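Side-chain contacts in macrodomain protein (PDB 5E3B), which probably removes ADP-ribose from ADP-ribosylated thymidine in DNA by hydrolysis, as a macrodomain of the Poa1p-like group: residues A73-R76 with D77-A80; I161-R164 with L165-G169. All coordinates share one frame; numbering follows the deposited sequence.

How the contacts relate
Both contacts are local, each sitting where a helix of the macrodomain gives way to loop, and they follow one another along the chain. Contact 1 closes helix 66-76 and enters the loop before strand 88-94, the edge strand that runs antiparallel to its neighbour in the six-stranded mixed sheet. Contact 2 closes helix 154-166 and turns toward strand 172-176, which lies near the other edge, beside strand 25-28. The centres of contact 1 and contact 2 are about 30 Å apart, on opposite sides of the chain's centre. The nearest atoms of contact 1 and contact 2 are about 16 Å apart, making them separate helix ends of a single macrodomain. Contact 1 is a surface feature, whereas contact 2 is partly buried, with helix 119-136 against it.

Contact 1 of 2, residues A73-R76 with D77-A80; sequences AWHR and DRAA
The carbonyl oxygen of H75 is gripped twice by R78, once by its backbone and once by its guanidinium. R78 NH1 reaches H75 O at 2.8 Å with a fairly straight N-H (159°), and the oxygen lies at the edge of the guanidinium, in its plane. R78 N donates to the same H75 O at 3.1 Å; the two donors come from opposite faces, each well out of the carbonyl plane and off its lone pairs. The arginine also stacks: its guanidinium lies flat on the imidazole of H75, planes 13° apart, with H75 NE2 over the guanidinium centre and R78 NH1 3.3 Å from H75 CE1. With CG wedged between backbone N and carbonyl carbon (chi1 65°) and the chain extended from there to NE, R78 points the same way as H75 and lies alongside it.

The stack sits where helix 66-76 runs out. D77, the first residue to leave helical angles, still donates from its N to A73 O at 3.0 Å, with a weak second bond to W74 O, and a short 3-10 segment follows at 78-79. Water 1 bridges the end, donating a hydrogen bond to R76 O and accepting one from A79 N. The side chains of R76 and D77 run side by side, their flat ends nearly perpendicular, but R76 NE and D77 OD1 remain 4.2 Å apart; the oxygen lies well out of the guanidinium plane with no N-H aimed at it, so only the charges attract. W74, which is buried, hydrogen-bonds through NE1 to D82 OD1, and F83 meets the rings of W74 and H75 edge-to-face.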
loop_
_atom_site.group_PDB
_atom_site.type_symbol
_atom_site.label_atom_id
_atom_site.label_comp_id
_atom_site.label_asym_id
_atom_site.label_seq_id
_atom_site.Cartn_x
_atom_site.Cartn_y
_atom_site.Cartn_z
ATOM N N ALA A 73 -2.359 -13.586 -9.274
ATOM C CA ALA A 73 -1.383 -14.260 -10.162
ATOM C C ALA A 73 -0.033 -14.334 -9.491
ATOM O O ALA A 73 0.648 -15.373 -9.484
ATOM C CB ALA A 73 -1.288 -13.542 -11.446
ATOM N N TRP A 74 0.391 -13.239 -8.853
ATOM C CA TRP A 74 1.630 -13.173 -8.085
ATOM C C TRP A 74 1.687 -14.237 -7.020
ATOM O O TRP A 74 2.622 -15.011 -6.949
ATOM C CB TRP A 74 1.822 -11.743 -7.619
ATOM C CG TRP A 74 3.121 -11.329 -6.969
ATOM C CD1 TRP A 74 4.383 -11.732 -7.308
ATOM C CD2 TRP A 74 3.251 -10.341 -5.952
ATOM N NE1 TRP A 74 5.322 -11.038 -6.521
ATOM C CE2 TRP A 74 4.660 -10.214 -5.659
ATOM C CE3 TRP A 74 2.331 -9.582 -5.209
ATOM C CZ2 TRP A 74 5.122 -9.315 -4.713
ATOM C CZ3 TRP A 74 2.794 -8.698 -4.217
ATOM C CH2 TRP A 74 4.211 -8.592 -4.006
ATOM N N HIS A 75 0.671 -14.318 -6.196
ATOM C CA HIS A 75 0.586 -15.354 -5.186
ATOM C C HIS A 75 0.551 -16.801 -5.850
ATOM O O HIS A 75 1.282 -17.676 -5.378
ATOM C CB HIS A 75 -0.659 -15.137 -4.377
ATOM C CG HIS A 75 -0.913 -16.237 -3.432
ATOM N ND1 HIS A 75 -1.798 -17.256 -3.779
ATOM C CD2 HIS A 75 -0.387 -16.578 -2.243
ATOM C CE1 HIS A 75 -1.835 -18.134 -2.811
ATOM N NE2 HIS A 75 -0.987 -17.782 -1.882
ATOM N N ARG A 76 -0.250 -16.968 -6.897
ATOM C CA ARG A 76 -0.405 -18.310 -7.479
ATOM C C ARG A 76 0.953 -18.818 -7.969
ATOM O O ARG A 76 1.300 -19.999 -7.786
ATOM C CB ARG A 76 -1.412 -18.240 -8.587
ATOM C CG ARG A 76 -1.658 -19.532 -9.332
ATOM C CD ARG A 76 -2.904 -19.202 -10.177
ATOM N NE ARG A 76 -2.722 -18.174 -11.250
ATOM C CZ ARG A 76 -3.375 -16.983 -11.455
ATOM N NH1 ARG A 76 -3.000 -16.326 -12.540
ATOM N NH2 ARG A 76 -4.317 -16.367 -10.649
ATOM N N ASP A 77 1.765 -17.928 -8.458
ATOM C CA ASP A 77 3.046 -18.261 -9.093
ATOM C C ASP A 77 4.241 -18.070 -8.178
ATOM O O ASP A 77 5.384 -17.963 -8.630
ATOM C CB ASP A 77 3.185 -17.400 -10.344
ATOM C CG ASP A 77 2.086 -17.681 -11.426
ATOM O OD1 ASP A 77 1.419 -18.758 -11.404
ATOM O OD2 ASP A 77 1.858 -16.815 -12.310
ATOM N N ARG A 78 4.000 -17.994 -6.881
ATOM C CA ARG A 78 5.020 -17.721 -5.890
ATOM C C ARG A 78 6.213 -18.705 -5.956
ATOM O O ARG A 78 7.287 -18.284 -5.588
ATOM C CB ARG A 78 4.384 -17.724 -4.476
ATOM C CG ARG A 78 3.819 -19.071 -4.021
ATOM C CD ARG A 78 2.956 -18.838 -2.768
ATOM N NE ARG A 78 2.164 -19.950 -2.266
ATOM C CZ ARG A 78 1.067 -20.453 -2.821
ATOM N NH1 ARG A 78 0.572 -20.040 -3.994
ATOM N NH2 ARG A 78 0.419 -21.471 -2.218
ATOM N N ALA A 79 5.968 -19.924 -6.478
ATOM C CA ALA A 79 7.025 -20.991 -6.671
ATOM C C ALA A 79 8.026 -20.629 -7.743
ATOM O O ALA A 79 8.949 -21.449 -7.956
ATOM C CB ALA A 79 6.408 -22.348 -7.007
ATOM N N ALA A 80 7.801 -19.498 -8.473
ATOM C CA ALA A 80 8.674 -19.038 -9.500
ATOM C C ALA A 80 8.960 -17.584 -9.437
ATOM O O ALA A 80 9.540 -17.084 -10.393
ATOM C CB ALA A 80 8.093 -19.361 -10.848
HETATM O O HOH W 1 3.531 -21.373 -7.250
#

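Contact 2 of 2, residues I161-R164 with L165-G169; sequences ISDR and LTRRG
Backbone carbonyls of 161-164 take up most of the polar contacts with 165-169. I161 O accepts from both L165 N (2.9 Å), the ordinary i to i+4 bond, and T166 N (3.1 Å), while S162 O takes R167 N. The bonds from T166 N and R167 N span five residues and fit a wider, pi-type turn near the end of the helix. A side chain adds to them: in one of two conformers R167 NE makes a short hydrogen bond to D163 O, 2.6 Å though uncertain in exact length, nearly along the C=O axis, with the oxygen close to the guanidinium plane. The bend at chi3 (57°) curls R167 back to that carbonyl.

Charges gather on the same flank. D163 OD2 offers its anti lone pair, the one away from OD1, to R164 NH2 at 2.7 Å, a salt bridge between neighbours in sequence. D163 OD1 stands 4.1 Å from R167 NE, close enough for opposite charges to attract, and probably to stabilise the arginine's charge, but not a salt bridge.

The segment finishes helix 154-166, which packs against strand 172-176 and helix 119-136 in the macrodomain's layered alpha/beta/alpha architecture; a type I beta turn from T166 to G169, whose last residue has positive phi, then leads toward that strand.

Apolar packing is light within the contact: I161 CG2 meets L165 CD1 at 4.2 Å. Both side chains also touch V172, and L165 rests on L126 and A130.

Two waters bridge the segments. Water 2 joins S162 OG to T166 OG1. Water 3 donates to R164 O and accepts from R168 NH1 at 2.9 Å, in the plane of that guanidinium, and weakly, in this conformer, from R167 NH1; R168 NH1 also forms a salt bridge with D131.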
loop_
_atom_site.group_PDB
_atom_site.type_symbol
_atom_site.label_atom_id
_atom_site.label_comp_id
_atom_site.label_asym_id
_atom_site.label_seq_id
_atom_site.Cartn_x
_atom_site.Cartn_y
_atom_site.Cartn_z
ATOM N N ILE A 161 5.841 5.014 8.126
ATOM C CA ILE A 161 5.512 5.962 7.052
ATOM C C ILE A 161 6.436 7.148 7.161
ATOM O O ILE A 161 7.031 7.662 6.206
ATOM C CB ILE A 161 4.025 6.346 7.070
ATOM C CG1 ILE A 161 3.174 5.057 6.826
ATOM C CG2 ILE A 161 3.736 7.494 6.132
ATOM C CD1 ILE A 161 1.709 5.241 6.998
ATOM N N SER A 162 6.535 7.662 8.406
ATOM C CA SER A 162 7.425 8.821 8.638
ATOM C C SER A 162 8.876 8.475 8.249
ATOM O O SER A 162 9.535 9.315 7.568
ATOM C CB SER A 162 7.407 9.229 10.130
ATOM O OG SER A 162 6.107 9.779 10.452
ATOM N N ASP A 163 9.350 7.323 8.704
ATOM C CA ASP A 163 10.765 6.969 8.537
ATOM C C ASP A 163 11.116 6.592 7.077
ATOM O O ASP A 163 12.207 6.834 6.613
ATOM C CB ASP A 163 11.112 5.867 9.476
ATOM C CG ASP A 163 12.558 5.558 9.495
ATOM O OD1 ASP A 163 13.375 6.414 9.905
ATOM O OD2 ASP A 163 12.946 4.450 9.035
ATOM N N ARG A 164 10.162 5.899 6.398
ATOM C CA ARG A 164 10.482 5.392 5.077
ATOM C C ARG A 164 10.049 6.308 3.931
ATOM O O ARG A 164 10.670 6.296 2.825
ATOM C CB ARG A 164 9.843 3.999 4.806
ATOM C CG ARG A 164 10.239 2.912 5.804
ATOM C CD ARG A 164 11.752 2.688 5.681
ATOM N NE ARG A 164 12.122 1.398 6.165
ATOM C CZ ARG A 164 12.231 1.012 7.417
ATOM N NH1 ARG A 164 12.539 -0.302 7.597
ATOM N NH2 ARG A 164 12.240 1.863 8.487
ATOM N N LEU A 165 8.972 7.078 4.152
ATOM C CA LEU A 165 8.410 7.942 3.138
ATOM C C LEU A 165 8.660 9.381 3.420
ATOM O O LEU A 165 9.341 10.010 2.629
ATOM C CB LEU A 165 6.931 7.682 2.941
ATOM C CG LEU A 165 6.606 6.270 2.415
ATOM C CD1 LEU A 165 5.159 5.859 2.577
ATOM C CD2 LEU A 165 6.982 6.238 0.930
ATOM N N THR A 166 8.073 9.973 4.460
ATOM C CA THR A 166 8.296 11.382 4.769
ATOM C C THR A 166 9.766 11.779 4.820
ATOM O O THR A 166 10.145 12.820 4.200
ATOM C CB THR A 166 7.571 11.733 6.122
ATOM O OG1 THR A 166 6.210 11.365 5.922
ATOM C CG2 THR A 166 7.677 13.232 6.307
ATOM N N ARG A 167 10.579 10.921 5.406
ATOM C CA ARG A 167 12.013 11.146 5.571
ATOM C C ARG A 167 12.685 11.361 4.213
ATOM O O ARG A 167 13.671 12.070 4.097
ATOM C CB ARG A 167 12.656 9.966 6.266
ATOM C CG ARG A 167 14.112 10.149 6.704
ATOM C CD ARG A 167 14.716 8.877 7.265
ATOM N NE ARG A 167 14.635 7.799 6.286
ATOM C CZ ARG A 167 15.488 7.582 5.296
ATOM N NH1 ARG A 167 15.221 6.619 4.447
ATOM N NH2 ARG A 167 16.564 8.354 5.103
ATOM N N ARG A 168 12.145 10.746 3.207
ATOM C CA ARG A 168 12.675 10.936 1.852
ATOM C C ARG A 168 12.062 12.006 1.044
ATOM O O ARG A 168 12.406 12.124 -0.143
ATOM C CB ARG A 168 12.588 9.605 1.184
ATOM C CG ARG A 168 13.742 8.847 1.773
ATOM C CD ARG A 168 13.888 7.569 1.179
ATOM N NE ARG A 168 14.275 7.550 -0.253
ATOM C CZ ARG A 168 14.270 6.365 -0.855
ATOM N NH1 ARG A 168 14.003 5.279 -0.147
ATOM N NH2 ARG A 168 14.572 6.252 -2.101
ATOM N N GLY A 169 11.260 12.863 1.643
ATOM C CA GLY A 169 10.627 13.934 0.967
ATOM C C GLY A 169 9.446 13.532 0.087
ATOM O O GLY A 169 8.983 14.366 -0.678
HETATM O O HOH W 2 5.994 12.136 8.952
HETATM O O HOH W 3 13.042 4.898 2.611
#